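Local structure of polymeric immunoglobulin receptor (Mus musculus, 4NOB) at residues 7-12 / 25-30; 37-42 / 70-75; 84-89 / 111-116. The protein probably binds polymeric IgA and IgM and carries them across mucosal epithelia, its cleaved extracellular part remaining with them as secretory component. All blocks are in the same frame, centred on the assembly; numbering follows the deposited sequence.

Contact 1 (7-12 / 25-30); sequences PIFGPQ and TCYYPD. With NAG (2-acetamido-2-deoxy-beta-D-glucopyranose), chain B.
Phe9 and Tyr27 pair across an antiparallel bridge that joins the N-terminal segment of this V-set domain to the end of strand 22-27. Phe9 N donates to Tyr27 O at 3.2 Å and Tyr27 N returns a bond to Phe9 O at 2.9 Å. The two rings touch at one corner, Phe9 CD2 lying 4.4 Å from Tyr27 CD1. The edge of the Tyr27 ring also faces Phe9 O, while Thr25 CG2 rests over one face toward the rim, and the Tyr27 hydroxyl comes near the acetamido methyl, C8, of the glycan. Ile8 turns to the domain interior: CG1 lies beside the backbone N (chi1 -44°), which leaves CG2 anti to that N and 3.5 Å from Tyr27 O. Its CD1 touches Tyr28 CB at 3.8 Å, the two side chains crossing obliquely, and also lies near Pro29 CD; the Tyr28 ring then runs off toward Asn72. At the far end two prolines meet, Pro29 CG against Pro7 CB at 3.8 Å and Pro29 CD against Pro7 O at 3.3 Å. An alanine in place of Pro29 would lack CG and CD, and would probably leave a gap beside Pro7 and Ile8 CD1 and let the backbone turn more freely. Cys26, disulfide-bonded to Cys96 in the core, brings its SG to 4.2 Å from Gly10 CA. The directional hold thus lies in two backbone bonds, and the side chains add apolar packing, buried around Ile8 and more exposed around the aromatic pair.

Contact 2 (37-42 / 70-75); sequences TRKYWC and LINFPE. With NAG (2-acetamido-2-deoxy-beta-D-glucopyranose), chain B.
Lys39 and Asn72 meet because their torsions swing both side chains into the space between the two sheets of the V-set sandwich. Lys39 has CG anti to its carbonyl carbon (chi1 -43°) and bends again at chi2 and chi4, whereas Asn72 holds CG anti to its backbone N (chi1 -171°). The side chains cross at about a right angle, with Lys39 CE 3.4 Å from Asn72 OD1. The axes of strand segments 39-42 and 70-73, one from each sheet, approach to 8.5 Å. Lys39 NZ and Asn72 ND2 are both donors and do not bond each other; both reach Arg35 O at the end of helix 32-36. NZ also donates to Thr37 O at 2.7 Å, in the plane of that carbonyl. This gathering of carbonyl oxygens at a helix end would probably stabilise the buried ammonium charge. Asn72 OD1 is taken by the Tyr28 hydroxyl. Leu70 supplies the apolar half of the contact: CD2 packs on Lys39 CB at 4.0 Å, and CD1 comes 4.1 Å from Tyr40 CA. Trp41, the core tryptophan of the immunoglobulin fold, starts toward Leu70, but its indole leads away to pack on Cys96, and its NE1 bonds Tyr64 OH. On the outside of strand 70-73, Phe73 lies between Ile71 CG2 on one ring face and the protein's own glycan on the other, an arrangement consistent with CH-pi packing. The sugar's C5 stands 3.6 Å above the centre of the Phe73 ring.

Contact 3 (84-89 / 111-116); sequences EQLTQD and LEVSQV. With MG (magnesium ion), chain C.
Gln88 leans on Val113 and Gln115 where the loop between strands 78-83 and 92-98 of the V-set fold packs against strand 105-114. Its CB lies 3.8 Å from Val113 O, and CG, anti to the carbonyl carbon (chi1 -59°), comes closer to the same oxygen, at 3.5 Å. Beyond CG the chain is extended, bringing CD and then NE2 to the flank of Gln115, where NE2 is 3.9 Å from Gln115 CB; the two amide planes stand 61° apart. NE2 also donates to water 1, which in turn donates to Val113 O at 2.8 Å, so one water ties the amide tip to the strand. Val113 presses its isopropyl group on the Thr87-Gln88 peptide, CG1 reaching Thr87 O at 3.2 Å, and the buried Leu86 packs its CB on the same methyl at 4.0 Å. Thr87 OG1 accepts from Asp89 N in an ST turn that shapes the loop as it enters the 3-10 segment. Water 1 is also a ligand of the magnesium ion, held with three further waters and, from the protein, by Glu112 OE2 at 2.1 Å. The other carboxylate oxygen, Glu112 OE1, accepts from metal-bound water 2 at 2.8 Å.

How the contacts relate
From the N terminus, contact 1 comes first, closing the turn through strand 13-17 and the start of strand 22-27. Contact 2 follows, spanning strands 50-52, 54-55 and 59-60, and contact 3 closes the loop holding strand 92-98 and the first part of strand 105-114. The three are in series: none nests or crosses. Contacts 1 and 2 touch through Tyr28, whose CE2 packs 3.6 Å from Lys39 CE, and both border the glycan. Contact 1 joins the N-terminal segment to strand 22-27, contact 2 ties the two sheets together, and contact 3 fastens the loop before strand 92-98 to strand 105-114 on the opposite side of the domain's centre, its centre about 23 Å from the other two.

Contact 1 (7-12 / 25-30)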
loop_
_atom_site.group_PDB
_atom_site.type_symbol
_atom_site.label_atom_id
_atom_site.label_comp_id
_atom_site.label_asym_id
_atom_site.label_seq_id
_atom_site.Cartn_x
_atom_site.Cartn_y
_atom_site.Cartn_z
ATOM N N PRO A 7 12.632 -3.789 -9.353
ATOM C CA PRO A 7 13.184 -3.134 -8.189
ATOM C C PRO A 7 12.326 -3.307 -6.891
ATOM O O PRO A 7 12.881 -3.293 -5.822
ATOM C CB PRO A 7 13.258 -1.649 -8.585
ATOM C CG PRO A 7 12.306 -1.550 -9.727
ATOM C CD PRO A 7 12.384 -2.841 -10.456
ATOM N N ILE A 8 11.003 -3.300 -7.049
ATOM C CA ILE A 8 10.037 -3.361 -5.959
ATOM C C ILE A 8 9.344 -4.706 -6.017
ATOM O O ILE A 8 8.951 -5.201 -7.099
ATOM C CB ILE A 8 9.043 -2.209 -6.026
ATOM C CG1 ILE A 8 9.655 -0.823 -6.328
ATOM C CG2 ILE A 8 8.184 -2.180 -4.755
ATOM C CD1 ILE A 8 10.675 -0.359 -5.306
ATOM N N PHE A 9 9.136 -5.316 -4.872
ATOM C CA PHE A 9 8.348 -6.535 -4.714
ATOM C C PHE A 9 7.365 -6.372 -3.554
ATOM O O PHE A 9 7.671 -5.650 -2.569
ATOM C CB PHE A 9 9.213 -7.810 -4.536
ATOM C CG PHE A 9 8.466 -9.106 -4.524
ATOM C CD1 PHE A 9 7.702 -9.521 -5.583
ATOM C CD2 PHE A 9 8.404 -9.913 -3.405
ATOM C CE1 PHE A 9 6.997 -10.716 -5.573
ATOM C CE2 PHE A 9 7.734 -11.067 -3.385
ATOM C CZ PHE A 9 7.007 -11.520 -4.425
ATOM N N GLY A 10 6.283 -7.072 -3.572
ATOM C CA GLY A 10 5.268 -7.033 -2.514
ATOM C C GLY A 10 4.314 -8.188 -2.758
ATOM O O GLY A 10 4.635 -9.096 -3.505
ATOM N N PRO A 11 3.169 -8.185 -2.102
ATOM C CA PRO A 11 2.197 -9.263 -2.279
ATOM C C PRO A 11 1.324 -8.941 -3.506
ATOM O O PRO A 11 0.590 -7.963 -3.546
ATOM C CB PRO A 11 1.391 -9.159 -1.010
ATOM C CG PRO A 11 1.460 -7.714 -0.597
ATOM C CD PRO A 11 2.695 -7.155 -1.173
ATOM N N GLN A 12 1.335 -9.793 -4.511
ATOM C CA GLN A 12 0.613 -9.568 -5.746
ATOM C C GLN A 12 -0.892 -9.492 -5.474
ATOM O O GLN A 12 -1.592 -8.700 -6.083
ATOM C CB GLN A 12 0.934 -10.728 -6.717
ATOM C CG GLN A 12 0.224 -10.624 -8.053
ATOM C CD GLN A 12 0.489 -11.837 -8.965
ATOM O OE1 GLN A 12 1.340 -12.698 -8.638
ATOM N NE2 GLN A 12 -0.301 -11.971 -9.975
ATOM N N THR A 25 3.906 -5.494 3.075
ATOM C CA THR A 25 5.327 -5.197 3.032
ATOM C C THR A 25 5.782 -5.110 1.599
ATOM O O THR A 25 5.518 -5.975 0.763
ATOM C CB THR A 25 6.209 -6.278 3.695
ATOM O OG1 THR A 25 5.886 -6.253 5.106
ATOM C CG2 THR A 25 7.658 -6.034 3.490
ATOM N N CYS A 26 6.365 -3.976 1.274
ATOM C CA CYS A 26 7.044 -3.739 -0.039
ATOM C C CYS A 26 8.536 -3.634 0.214
ATOM O O CYS A 26 9.001 -2.940 1.113
ATOM C CB CYS A 26 6.482 -2.576 -0.763
ATOM S SG CYS A 26 4.759 -3.031 -1.367
ATOM N N TYR A 27 9.319 -4.290 -0.675
ATOM C CA TYR A 27 10.754 -4.386 -0.663
ATOM C C TYR A 27 11.323 -3.517 -1.774
ATOM O O TYR A 27 10.793 -3.477 -2.873
ATOM C CB TYR A 27 11.164 -5.814 -0.975
ATOM C CG TYR A 27 10.767 -6.825 0.053
ATOM C CD1 TYR A 27 9.505 -7.409 0.007
ATOM C CD2 TYR A 27 11.643 -7.290 0.979
ATOM C CE1 TYR A 27 9.138 -8.424 0.974
ATOM C CE2 TYR A 27 11.275 -8.255 1.889
ATOM C CZ TYR A 27 10.031 -8.808 1.851
ATOM O OH TYR A 27 9.765 -9.895 2.768
ATOM N N TYR A 28 12.408 -2.813 -1.438
ATOM C CA TYR A 28 13.041 -1.937 -2.427
ATOM C C TYR A 28 14.541 -2.223 -2.509
ATOM O O TYR A 28 15.112 -2.960 -1.678
ATOM C CB TYR A 28 12.705 -0.483 -2.136
ATOM C CG TYR A 28 12.987 -0.003 -0.738
ATOM C CD1 TYR A 28 14.272 0.321 -0.324
ATOM C CD2 TYR A 28 11.943 0.200 0.163
ATOM C CE1 TYR A 28 14.505 0.806 0.948
ATOM C CE2 TYR A 28 12.190 0.709 1.420
ATOM C CZ TYR A 28 13.449 1.019 1.779
ATOM O OH TYR A 28 13.679 1.526 3.030
ATOM N N PRO A 29 15.228 -1.677 -3.519
ATOM C CA PRO A 29 16.648 -2.013 -3.646
ATOM C C PRO A 29 17.481 -1.386 -2.487
ATOM O O PRO A 29 17.158 -0.323 -1.956
ATOM C CB PRO A 29 17.011 -1.433 -4.965
ATOM C CG PRO A 29 15.718 -1.320 -5.706
ATOM C CD PRO A 29 14.756 -0.887 -4.690
ATOM N N ASP A 30 18.584 -2.047 -2.176
ATOM C CA ASP A 30 19.493 -1.648 -1.121
ATOM C C ASP A 30 20.393 -0.519 -1.581
ATOM O O ASP A 30 21.553 -0.758 -2.002
ATOM C CB ASP A 30 20.297 -2.922 -0.800
ATOM C CG ASP A 30 21.392 -2.765 0.256
ATOM O OD1 ASP A 30 21.576 -1.706 0.875
ATOM O OD2 ASP A 30 22.123 -3.830 0.334
HETATM C C1 NAG B . 12.058 -5.179 8.841
HETATM C C2 NAG B . 11.287 -6.475 9.032
HETATM C C3 NAG B . 10.100 -6.289 9.987
HETATM C C4 NAG B . 10.601 -5.680 11.266
HETATM C C5 NAG B . 11.307 -4.386 10.878
HETATM C C6 NAG B . 11.852 -3.662 12.137
HETATM C C7 NAG B . 11.188 -8.019 7.104
HETATM C C8 NAG B . 10.560 -8.335 5.747
HETATM N N2 NAG B . 10.812 -6.877 7.703
HETATM O O3 NAG B . 9.566 -7.597 10.286
HETATM O O4 NAG B . 9.515 -5.362 12.196
HETATM O O5 NAG B . 12.450 -4.697 10.107
HETATM O O6 NAG B . 12.711 -4.568 12.879
HETATM O O7 NAG B . 12.081 -8.750 7.565
#

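Contact 2 (37-42 / 70-75)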
loop_
_atom_site.group_PDB
_atom_site.type_symbol
_atom_site.label_atom_id
_atom_site.label_comp_id
_atom_site.label_asym_id
_atom_site.label_seq_id
_atom_site.Cartn_x
_atom_site.Cartn_y
_atom_site.Cartn_z
ATOM N N THR A 37 14.063 8.056 0.051
ATOM C CA THR A 37 13.137 8.668 -0.893
ATOM C C THR A 37 11.724 8.556 -0.391
ATOM O O THR A 37 11.415 7.744 0.517
ATOM C CB THR A 37 13.306 8.135 -2.276
ATOM O OG1 THR A 37 12.725 9.095 -3.206
ATOM C CG2 THR A 37 12.758 6.776 -2.493
ATOM N N ARG A 38 10.814 9.306 -1.007
ATOM C CA ARG A 38 9.370 9.204 -0.710
ATOM C C ARG A 38 8.863 7.780 -0.994
ATOM O O ARG A 38 9.184 7.169 -2.020
ATOM C CB ARG A 38 8.601 10.209 -1.557
ATOM C CG ARG A 38 7.109 10.119 -1.473
ATOM C CD ARG A 38 6.490 11.199 -2.310
ATOM N NE ARG A 38 4.996 11.134 -2.370
ATOM C CZ ARG A 38 4.297 10.512 -3.313
ATOM N NH1 ARG A 38 4.816 9.959 -4.400
ATOM N NH2 ARG A 38 2.971 10.587 -3.201
ATOM N N LYS A 39 8.094 7.238 -0.059
ATOM C CA LYS A 39 7.349 6.027 -0.244
ATOM C C LYS A 39 5.896 6.355 -0.332
ATOM O O LYS A 39 5.375 7.246 0.352
ATOM C CB LYS A 39 7.524 5.109 0.966
ATOM C CG LYS A 39 8.902 4.956 1.538
ATOM C CD LYS A 39 9.944 4.414 0.637
ATOM C CE LYS A 39 11.331 4.185 1.185
ATOM N NZ LYS A 39 11.886 5.408 1.790
ATOM N N TYR A 40 5.152 5.550 -1.112
ATOM C CA TYR A 40 3.696 5.795 -1.258
ATOM C C TYR A 40 2.909 4.517 -1.437
ATOM O O TYR A 40 3.424 3.495 -1.876
ATOM C CB TYR A 40 3.407 6.778 -2.420
ATOM C CG TYR A 40 3.802 6.282 -3.762
ATOM C CD1 TYR A 40 2.995 5.406 -4.498
ATOM C CD2 TYR A 40 5.026 6.591 -4.338
ATOM C CE1 TYR A 40 3.402 4.918 -5.717
ATOM C CE2 TYR A 40 5.405 6.074 -5.542
ATOM C CZ TYR A 40 4.590 5.213 -6.237
ATOM O OH TYR A 40 4.913 4.732 -7.515
ATOM N N TRP A 41 1.613 4.649 -1.181
ATOM C CA TRP A 41 0.591 3.668 -1.448
ATOM C C TRP A 41 -0.494 4.467 -2.177
ATOM O O TRP A 41 -1.013 5.432 -1.656
ATOM C CB TRP A 41 0.075 3.055 -0.181
ATOM C CG TRP A 41 -1.102 2.151 -0.255
ATOM C CD1 TRP A 41 -2.359 2.447 0.201
ATOM C CD2 TRP A 41 -1.164 0.803 -0.762
ATOM N NE1 TRP A 41 -3.221 1.394 0.004
ATOM C CE2 TRP A 41 -2.481 0.343 -0.539
ATOM C CE3 TRP A 41 -0.235 -0.057 -1.350
ATOM C CZ2 TRP A 41 -2.898 -0.945 -0.862
ATOM C CZ3 TRP A 41 -0.652 -1.323 -1.663
ATOM C CH2 TRP A 41 -1.968 -1.748 -1.408
ATOM N N CYS A 42 -0.908 3.966 -3.328
ATOM C CA CYS A 42 -1.903 4.663 -4.178
ATOM C C CYS A 42 -2.890 3.641 -4.771
ATOM O O CYS A 42 -2.591 2.467 -4.914
ATOM C CB CYS A 42 -1.206 5.469 -5.268
ATOM S SG CYS A 42 -0.251 4.530 -6.473
ATOM N N LEU A 70 1.957 4.069 7.274
ATOM C CA LEU A 70 3.013 3.657 6.345
ATOM C C LEU A 70 4.293 3.799 7.152
ATOM O O LEU A 70 4.626 4.905 7.599
ATOM C CB LEU A 70 3.002 4.418 5.050
ATOM C CG LEU A 70 3.967 3.946 3.967
ATOM C CD1 LEU A 70 3.576 4.535 2.654
ATOM C CD2 LEU A 70 5.429 4.351 4.235
ATOM N N ILE A 71 5.040 2.721 7.376
ATOM C CA ILE A 71 6.244 2.759 8.171
ATOM C C ILE A 71 7.431 2.321 7.316
ATOM O O ILE A 71 7.398 1.195 6.756
ATOM C CB ILE A 71 6.196 1.780 9.352
ATOM C CG1 ILE A 71 4.910 1.932 10.167
ATOM C CG2 ILE A 71 7.435 1.970 10.226
ATOM C CD1 ILE A 71 4.649 0.868 11.231
ATOM N N ASN A 72 8.393 3.182 7.166
ATOM C CA ASN A 72 9.638 2.879 6.498
ATOM C C ASN A 72 10.538 2.180 7.450
ATOM O O ASN A 72 10.772 2.613 8.567
ATOM C CB ASN A 72 10.314 4.074 5.854
ATOM C CG ASN A 72 11.523 3.693 4.976
ATOM O OD1 ASN A 72 11.466 2.727 4.262
ATOM N ND2 ASN A 72 12.583 4.493 5.058
ATOM N N PHE A 73 11.167 1.092 6.979
ATOM C CA PHE A 73 12.176 0.336 7.723
ATOM C C PHE A 73 13.494 0.337 6.932
ATOM O O PHE A 73 13.814 -0.678 6.258
ATOM C CB PHE A 73 11.692 -1.093 8.017
ATOM C CG PHE A 73 10.559 -1.200 8.962
ATOM C CD1 PHE A 73 10.746 -0.901 10.298
ATOM C CD2 PHE A 73 9.331 -1.678 8.525
ATOM C CE1 PHE A 73 9.721 -1.022 11.209
ATOM C CE2 PHE A 73 8.319 -1.792 9.473
ATOM C CZ PHE A 73 8.523 -1.420 10.785
ATOM N N PRO A 74 14.254 1.411 6.958
ATOM C CA PRO A 74 15.490 1.437 6.216
ATOM C C PRO A 74 16.441 0.354 6.642
ATOM O O PRO A 74 17.232 -0.115 5.794
ATOM C CB PRO A 74 16.013 2.822 6.444
ATOM C CG PRO A 74 15.286 3.280 7.638
ATOM C CD PRO A 74 14.000 2.658 7.694
ATOM N N GLU A 75 16.323 -0.122 7.862
ATOM C CA GLU A 75 17.233 -1.146 8.414
ATOM C C GLU A 75 17.128 -2.462 7.690
ATOM O O GLU A 75 18.065 -3.234 7.723
ATOM C CB GLU A 75 16.987 -1.346 9.881
ATOM C CG GLU A 75 15.602 -1.751 10.254
ATOM C CD GLU A 75 14.749 -0.584 10.751
ATOM O OE1 GLU A 75 14.617 0.471 10.067
ATOM O OE2 GLU A 75 14.211 -0.758 11.895
HETATM C C1 NAG B . 12.058 -5.179 8.841
HETATM C C2 NAG B . 11.287 -6.475 9.032
HETATM C C3 NAG B . 10.100 -6.289 9.987
HETATM C C4 NAG B . 10.601 -5.680 11.266
HETATM C C5 NAG B . 11.307 -4.386 10.878
HETATM C C6 NAG B . 11.852 -3.662 12.137
HETATM C C7 NAG B . 11.188 -8.019 7.104
HETATM C C8 NAG B . 10.560 -8.335 5.747
HETATM N N2 NAG B . 10.812 -6.877 7.703
HETATM O O3 NAG B . 9.566 -7.597 10.286
HETATM O O4 NAG B . 9.515 -5.362 12.196
HETATM O O5 NAG B . 12.450 -4.697 10.107
HETATM O O6 NAG B . 12.711 -4.568 12.879
HETATM O O7 NAG B . 12.081 -8.750 7.565
#

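Contact 3 (84-89 / 111-116)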
loop_
_atom_site.group_PDB
_atom_site.type_symbol
_atom_site.label_atom_id
_atom_site.label_comp_id
_atom_site.label_asym_id
_atom_site.label_seq_id
_atom_site.Cartn_x
_atom_site.Cartn_y
_atom_site.Cartn_z
ATOM N N GLU A 84 -6.522 -0.766 8.243
ATOM C CA GLU A 84 -7.443 -1.354 9.203
ATOM C C GLU A 84 -8.885 -1.068 8.836
ATOM O O GLU A 84 -9.194 -0.255 8.003
ATOM C CB GLU A 84 -7.144 -0.918 10.642
ATOM C CG GLU A 84 -5.675 -1.120 10.916
ATOM C CD GLU A 84 -4.967 -0.104 11.701
ATOM O OE1 GLU A 84 -5.670 0.854 12.190
ATOM O OE2 GLU A 84 -3.679 -0.349 11.845
ATOM N N GLN A 85 -9.798 -1.756 9.515
ATOM C CA GLN A 85 -11.243 -1.514 9.329
ATOM C C GLN A 85 -11.642 -1.635 7.880
ATOM O O GLN A 85 -12.338 -0.822 7.338
ATOM C CB GLN A 85 -11.654 -0.174 9.922
ATOM C CG GLN A 85 -11.357 -0.147 11.399
ATOM C CD GLN A 85 -11.726 1.180 12.007
ATOM O OE1 GLN A 85 -12.897 1.583 11.927
ATOM N NE2 GLN A 85 -10.714 1.922 12.536
ATOM N N LEU A 86 -11.145 -2.699 7.232
ATOM C CA LEU A 86 -11.404 -2.890 5.815
ATOM C C LEU A 86 -12.850 -3.092 5.552
ATOM O O LEU A 86 -13.575 -3.697 6.368
ATOM C CB LEU A 86 -10.577 -4.030 5.274
ATOM C CG LEU A 86 -9.081 -3.817 5.273
ATOM C CD1 LEU A 86 -8.359 -5.059 4.974
ATOM C CD2 LEU A 86 -8.635 -2.772 4.220
ATOM N N THR A 87 -13.299 -2.613 4.433
ATOM C CA THR A 87 -14.622 -3.001 3.925
ATOM C C THR A 87 -14.497 -3.409 2.469
ATOM O O THR A 87 -13.463 -3.289 1.779
ATOM C CB THR A 87 -15.670 -1.888 4.039
ATOM O OG1 THR A 87 -15.487 -0.954 2.972
ATOM C CG2 THR A 87 -15.615 -1.249 5.384
ATOM N N GLN A 88 -15.599 -3.968 1.898
ATOM C CA GLN A 88 -15.620 -4.285 0.512
ATOM C C GLN A 88 -15.238 -3.129 -0.398
ATOM O O GLN A 88 -14.691 -3.334 -1.477
ATOM C CB GLN A 88 -16.930 -4.893 0.076
ATOM C CG GLN A 88 -17.346 -6.159 0.748
ATOM C CD GLN A 88 -18.701 -6.556 0.286
ATOM O OE1 GLN A 88 -19.733 -6.006 0.877
ATOM N NE2 GLN A 88 -18.781 -7.457 -0.567
ATOM N N ASP A 89 -15.499 -1.904 0.031
ATOM C CA ASP A 89 -15.171 -0.714 -0.759
ATOM C C ASP A 89 -13.630 -0.474 -0.902
ATOM O O ASP A 89 -13.191 0.249 -1.794
ATOM C CB ASP A 89 -15.894 0.529 -0.227
ATOM C CG ASP A 89 -17.389 0.423 -0.346
ATOM O OD1 ASP A 89 -17.886 -0.386 -1.113
ATOM O OD2 ASP A 89 -18.020 1.222 0.368
ATOM N N LEU A 111 -6.002 -5.834 -4.030
ATOM C CA LEU A 111 -6.562 -6.063 -2.699
ATOM C C LEU A 111 -8.023 -6.497 -2.902
ATOM O O LEU A 111 -8.803 -5.766 -3.529
ATOM C CB LEU A 111 -6.480 -4.768 -1.883
ATOM C CG LEU A 111 -7.113 -4.770 -0.511
ATOM C CD1 LEU A 111 -6.540 -5.840 0.388
ATOM C CD2 LEU A 111 -7.022 -3.362 0.106
ATOM N N GLU A 112 -8.384 -7.639 -2.339
ATOM C CA GLU A 112 -9.747 -8.121 -2.384
ATOM C C GLU A 112 -10.264 -8.187 -0.963
ATOM O O GLU A 112 -9.703 -8.923 -0.143
ATOM C CB GLU A 112 -9.893 -9.515 -3.015
ATOM C CG GLU A 112 -11.298 -10.117 -2.753
ATOM C CD GLU A 112 -12.510 -9.409 -3.429
ATOM O OE1 GLU A 112 -12.323 -8.687 -4.447
ATOM O OE2 GLU A 112 -13.682 -9.635 -2.940
ATOM N N VAL A 113 -11.315 -7.482 -0.673
ATOM C CA VAL A 113 -11.938 -7.552 0.633
ATOM C C VAL A 113 -13.361 -8.144 0.427
ATOM O O VAL A 113 -14.218 -7.507 -0.139
ATOM C CB VAL A 113 -12.034 -6.201 1.337
ATOM C CG1 VAL A 113 -12.683 -6.306 2.693
ATOM C CG2 VAL A 113 -10.680 -5.554 1.467
ATOM N N SER A 114 -13.530 -9.354 0.938
ATOM C CA SER A 114 -14.806 -10.027 0.745
ATOM C C SER A 114 -15.732 -9.871 1.945
ATOM O O SER A 114 -15.347 -9.442 3.059
ATOM C CB SER A 114 -14.556 -11.454 0.547
ATOM O OG SER A 114 -13.692 -11.645 -0.585
ATOM N N GLN A 115 -17.014 -10.133 1.700
ATOM C CA GLN A 115 -18.026 -10.026 2.712
ATOM C C GLN A 115 -17.684 -11.061 3.799
ATOM O O GLN A 115 -17.076 -12.093 3.587
ATOM C CB GLN A 115 -19.399 -10.289 2.064
ATOM C CG GLN A 115 -19.636 -11.717 1.616
ATOM C CD GLN A 115 -20.744 -11.811 0.622
ATOM O OE1 GLN A 115 -21.876 -12.270 0.929
ATOM N NE2 GLN A 115 -20.426 -11.436 -0.551
ATOM N N VAL A 116 -18.142 -10.700 4.994
ATOM C CA VAL A 116 -18.083 -11.624 6.114
ATOM C C VAL A 116 -19.095 -12.747 5.772
ATOM O O VAL A 116 -20.244 -12.461 5.390
ATOM C CB VAL A 116 -18.552 -10.991 7.443
ATOM C CG1 VAL A 116 -18.341 -12.006 8.534
ATOM C CG2 VAL A 116 -17.746 -9.795 7.833
HETATM MG MG MG C . -15.627 -9.150 -3.649
HETATM O O HOH W 1 -16.091 -7.997 -2.141
HETATM O O HOH W 2 -14.906 -7.764 -4.881
HETATM O O HOH W 3 -16.118 -10.864 -2.523
HETATM O O HOH W 4 -15.342 -10.690 -5.108
#